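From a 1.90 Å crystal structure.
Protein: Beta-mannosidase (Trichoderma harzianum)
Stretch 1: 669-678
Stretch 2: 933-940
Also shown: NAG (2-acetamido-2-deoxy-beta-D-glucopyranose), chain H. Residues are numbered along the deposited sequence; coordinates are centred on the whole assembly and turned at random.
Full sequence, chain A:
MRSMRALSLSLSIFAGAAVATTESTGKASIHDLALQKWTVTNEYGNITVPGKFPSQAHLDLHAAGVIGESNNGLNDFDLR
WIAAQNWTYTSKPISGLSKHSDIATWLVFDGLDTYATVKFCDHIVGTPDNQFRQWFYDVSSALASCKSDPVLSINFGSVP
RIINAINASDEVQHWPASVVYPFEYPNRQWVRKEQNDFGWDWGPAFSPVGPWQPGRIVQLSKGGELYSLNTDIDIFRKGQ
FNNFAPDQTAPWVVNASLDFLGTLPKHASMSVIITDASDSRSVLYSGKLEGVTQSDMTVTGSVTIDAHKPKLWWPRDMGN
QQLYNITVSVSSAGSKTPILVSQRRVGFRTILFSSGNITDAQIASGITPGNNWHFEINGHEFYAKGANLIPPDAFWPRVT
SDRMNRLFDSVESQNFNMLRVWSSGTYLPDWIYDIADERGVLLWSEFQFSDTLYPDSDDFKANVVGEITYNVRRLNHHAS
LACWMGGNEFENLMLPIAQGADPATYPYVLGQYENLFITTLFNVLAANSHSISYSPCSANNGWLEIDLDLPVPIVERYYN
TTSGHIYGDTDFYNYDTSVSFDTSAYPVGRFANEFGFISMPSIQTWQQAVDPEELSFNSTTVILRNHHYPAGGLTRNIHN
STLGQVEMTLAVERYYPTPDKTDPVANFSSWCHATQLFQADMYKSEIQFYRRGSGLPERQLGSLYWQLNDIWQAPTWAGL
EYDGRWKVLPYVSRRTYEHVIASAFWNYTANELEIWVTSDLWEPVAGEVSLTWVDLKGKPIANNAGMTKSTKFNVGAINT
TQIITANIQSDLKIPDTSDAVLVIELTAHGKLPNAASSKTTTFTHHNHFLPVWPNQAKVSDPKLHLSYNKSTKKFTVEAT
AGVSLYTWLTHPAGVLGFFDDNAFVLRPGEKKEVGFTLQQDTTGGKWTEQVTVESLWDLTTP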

# COMPACT_ATOMS: atom_id res chain seq x y z
N SER A 669 4.29 -7.93 13.41
CA SER A 669 3.17 -7.65 14.27
C SER A 669 3.48 -7.89 15.75
O SER A 669 3.00 -7.15 16.62
CB SER A 669 2.04 -8.56 13.98
OG SER A 669 0.97 -8.11 14.78
N SER A 670 4.17 -8.99 16.01
CA SER A 670 4.46 -9.42 17.39
C SER A 670 5.51 -8.54 18.04
O SER A 670 5.44 -8.31 19.26
CB SER A 670 4.99 -10.84 17.41
OG SER A 670 3.98 -11.78 17.51
N TRP A 671 6.51 -8.12 17.28
CA TRP A 671 7.48 -7.13 17.79
C TRP A 671 6.77 -5.79 18.07
O TRP A 671 7.03 -5.14 19.03
CB TRP A 671 8.70 -6.93 16.82
CG TRP A 671 9.82 -7.84 17.12
CD1 TRP A 671 10.01 -9.12 16.68
CD2 TRP A 671 10.89 -7.57 18.04
NE1 TRP A 671 11.15 -9.64 17.24
CE2 TRP A 671 11.68 -8.72 18.10
CE3 TRP A 671 11.22 -6.47 18.83
CZ2 TRP A 671 12.82 -8.80 18.90
CZ3 TRP A 671 12.35 -6.54 19.63
CH2 TRP A 671 13.14 -7.69 19.65
N CYS A 672 5.87 -5.36 17.20
CA CYS A 672 5.12 -4.14 17.49
C CYS A 672 4.37 -4.18 18.85
O CYS A 672 4.28 -3.18 19.53
CB CYS A 672 4.12 -3.82 16.35
SG CYS A 672 4.95 -3.23 14.85
N HIS A 673 3.82 -5.34 19.20
CA HIS A 673 3.01 -5.52 20.39
C HIS A 673 3.89 -5.55 21.64
O HIS A 673 3.52 -4.96 22.65
CB HIS A 673 2.22 -6.81 20.25
CG HIS A 673 1.30 -7.10 21.38
ND1 HIS A 673 0.28 -6.27 21.74
CD2 HIS A 673 1.24 -8.15 22.24
CE1 HIS A 673 -0.37 -6.77 22.77
NE2 HIS A 673 0.18 -7.92 23.08
N ALA A 674 5.06 -6.17 21.57
CA ALA A 674 6.00 -6.13 22.73
C ALA A 674 6.44 -4.72 23.13
O ALA A 674 6.62 -4.45 24.34
CB ALA A 674 7.22 -7.02 22.48
N THR A 675 6.71 -3.86 22.13
CA THR A 675 7.05 -2.45 22.40
C THR A 675 5.91 -1.79 23.14
O THR A 675 6.14 -0.98 24.04
CB THR A 675 7.47 -1.62 21.16
OG1 THR A 675 6.33 -1.41 20.28
CG2 THR A 675 8.58 -2.30 20.40
N GLN A 676 4.66 -2.14 22.78
CA GLN A 676 3.50 -1.59 23.46
C GLN A 676 3.35 -2.07 24.90
O GLN A 676 2.84 -1.37 25.70
CB GLN A 676 2.20 -1.96 22.71
CG GLN A 676 2.11 -1.21 21.42
CD GLN A 676 0.76 -1.36 20.78
OE1 GLN A 676 -0.21 -1.77 21.40
NE2 GLN A 676 0.68 -0.95 19.55
N LEU A 677 3.77 -3.30 25.18
CA LEU A 677 3.66 -3.85 26.51
C LEU A 677 4.60 -3.10 27.43
O LEU A 677 4.27 -2.86 28.61
CB LEU A 677 4.02 -5.33 26.54
CG LEU A 677 3.08 -6.32 25.82
CD1 LEU A 677 3.63 -7.71 25.99
CD2 LEU A 677 1.64 -6.25 26.36
N PHE A 678 5.78 -2.79 26.90
CA PHE A 678 6.80 -2.10 27.72
C PHE A 678 6.30 -0.68 28.04
O PHE A 678 6.28 -0.28 29.18
CB PHE A 678 8.15 -2.02 27.01
CG PHE A 678 9.10 -1.11 27.70
CD1 PHE A 678 9.86 -1.57 28.75
CD2 PHE A 678 9.18 0.21 27.34
CE1 PHE A 678 10.70 -0.71 29.44
CE2 PHE A 678 9.99 1.07 28.03
CZ PHE A 678 10.77 0.61 29.08
N VAL A 933 -7.71 -13.56 20.18
CA VAL A 933 -7.16 -13.38 21.55
C VAL A 933 -5.77 -14.00 21.65
O VAL A 933 -5.46 -14.96 20.97
CB VAL A 933 -8.13 -13.93 22.64
CG1 VAL A 933 -8.32 -15.44 22.55
CG2 VAL A 933 -7.65 -13.57 24.07
N GLU A 934 -4.91 -13.47 22.54
CA GLU A 934 -3.58 -14.01 22.63
C GLU A 934 -3.11 -13.61 23.99
O GLU A 934 -3.83 -12.92 24.69
CB GLU A 934 -2.65 -13.37 21.59
CG GLU A 934 -2.24 -11.94 21.92
CD GLU A 934 -1.54 -11.27 20.76
OE1 GLU A 934 -2.17 -11.11 19.66
OE2 GLU A 934 -0.34 -10.92 20.93
N SER A 935 -1.91 -14.08 24.33
CA SER A 935 -1.26 -13.72 25.62
C SER A 935 0.25 -13.62 25.49
O SER A 935 0.86 -13.86 24.45
CB SER A 935 -1.65 -14.75 26.70
OG SER A 935 -0.98 -16.02 26.55
N LEU A 936 0.92 -13.33 26.59
CA LEU A 936 2.34 -13.28 26.57
C LEU A 936 2.96 -14.52 25.96
O LEU A 936 3.99 -14.44 25.25
CB LEU A 936 2.82 -13.15 28.03
CG LEU A 936 4.25 -12.73 28.24
CD1 LEU A 936 4.50 -11.27 27.89
CD2 LEU A 936 4.58 -12.98 29.71
N TRP A 937 2.39 -15.68 26.28
CA TRP A 937 2.88 -16.96 25.75
C TRP A 937 3.08 -16.92 24.25
O TRP A 937 4.03 -17.48 23.72
CB TRP A 937 1.90 -18.09 26.13
CG TRP A 937 2.07 -19.36 25.36
CD1 TRP A 937 1.31 -19.78 24.28
CD2 TRP A 937 3.07 -20.34 25.56
NE1 TRP A 937 1.79 -20.96 23.83
CE2 TRP A 937 2.88 -21.34 24.58
CE3 TRP A 937 4.13 -20.47 26.47
CZ2 TRP A 937 3.69 -22.47 24.48
CZ3 TRP A 937 4.95 -21.60 26.38
CH2 TRP A 937 4.72 -22.60 25.39
N ASP A 938 2.18 -16.23 23.56
CA ASP A 938 2.21 -16.29 22.10
C ASP A 938 3.39 -15.50 21.50
O ASP A 938 3.76 -15.75 20.37
CB ASP A 938 0.90 -15.78 21.53
CG ASP A 938 -0.23 -16.72 21.82
OD1 ASP A 938 -0.19 -17.85 21.32
OD2 ASP A 938 -1.14 -16.33 22.57
N LEU A 939 4.00 -14.60 22.27
CA LEU A 939 5.21 -13.90 21.80
C LEU A 939 6.39 -14.86 21.60
O LEU A 939 7.29 -14.57 20.83
CB LEU A 939 5.63 -12.80 22.77
CG LEU A 939 4.66 -11.63 23.02
CD1 LEU A 939 5.30 -10.61 23.93
CD2 LEU A 939 4.28 -10.97 21.72
N THR A 940 6.34 -16.01 22.27
CA THR A 940 7.48 -16.90 22.45
C THR A 940 7.43 -18.10 21.47
O THR A 940 8.40 -18.83 21.39
CB THR A 940 7.54 -17.40 23.92
OG1 THR A 940 6.72 -18.57 24.12
CG2 THR A 940 7.07 -16.30 24.93
C1 NAG H . 12.01 -11.61 13.90
C2 NAG H . 13.09 -12.45 13.18
C3 NAG H . 14.46 -12.39 13.85
C4 NAG H . 14.83 -10.94 14.10
C5 NAG H . 13.72 -10.27 14.93
C6 NAG H . 14.03 -8.79 15.20
C7 NAG H . 12.53 -14.41 11.87
C8 NAG H . 12.20 -15.88 11.83
N2 NAG H . 12.74 -13.85 13.05
O3 NAG H . 15.41 -12.97 12.98
O4 NAG H . 16.05 -10.88 14.81
O5 NAG H . 12.51 -10.35 14.23
O6 NAG H . 14.22 -8.08 13.99
O7 NAG H . 12.60 -13.78 10.84

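No hydrogen bond crosses between these two stretches: a helix and an irregular segment, whose touching residues are at least 259 apart in sequence, meet chiefly through one leucine. Leu 939 has 80 Å² covered by the helix, the largest share of any residue in a contact that buries 242 Å² in all. Each stretch makes backbone hydrogen bonds of its own. Stretch 1 is helical throughout, with bonds such as Leu 677 N to His 673 O (3.0 Å) and Phe 678 N to Ala 674 O (3.2 Å). Stretch 2 leaves a strand at Glu 934 and then coils, its tightening marked by Asp 938 N to Ser 935 O (2.9 Å), Leu 939 N to Leu 936 O (3.0 Å) and Thr 940 N to Trp 937 O (3.1 Å). A side chain secures the bend, as Asp 938 OD2 accepts from Ser 935 N at 3.0 Å. Further along, Thr 940 OG1 donates to Trp 937 O at 2.9 Å.

The backbones come closest at Ser 670 and Leu 939, whose CA atoms lie 6.3 Å apart. The residues that touch, Ser 670, His 673, Ala 674 and Leu 677, recur at intervals of three, one and three, the spacing that gathers side chains on one side of a helix. The CA-to-CB bond of Leu 939 runs sideways, but with chi1 m and chi2 t its end comes nearer, and its two methyls reach different parts of the helix. CD2 lies 3.8 Å from Ser 670 O, a carbonyl already engaged by Ala 674 N at 3.2 Å, and 4.2 Å from His 673 CD2, at the edge of the imidazole near its plane. CD1 meets Ala 674 CB at 4.3 Å and Leu 677 CD1 at 3.9 Å. Leu 936 CD1 adds a second apolar contact to Leu 677 CD1 at 4.1 Å, so one methyl of the helix touches two leucines of the coil. These are van der Waals contacts between apolar groups, whose burial away from water is favourable.

A polar contact is added by His 673 and Glu 934, whose CA-to-CB bonds both point toward the other stretch. His 673 CD2 approaches Glu 934 OE2 to 3.4 Å, putting a ring carbon beside a carboxylate oxygen without a hydrogen bond. The CA-to-CB bond of Trp 671 points away from stretch 2; its NE1 lies 3.4 Å from O5 of the NAG sugar.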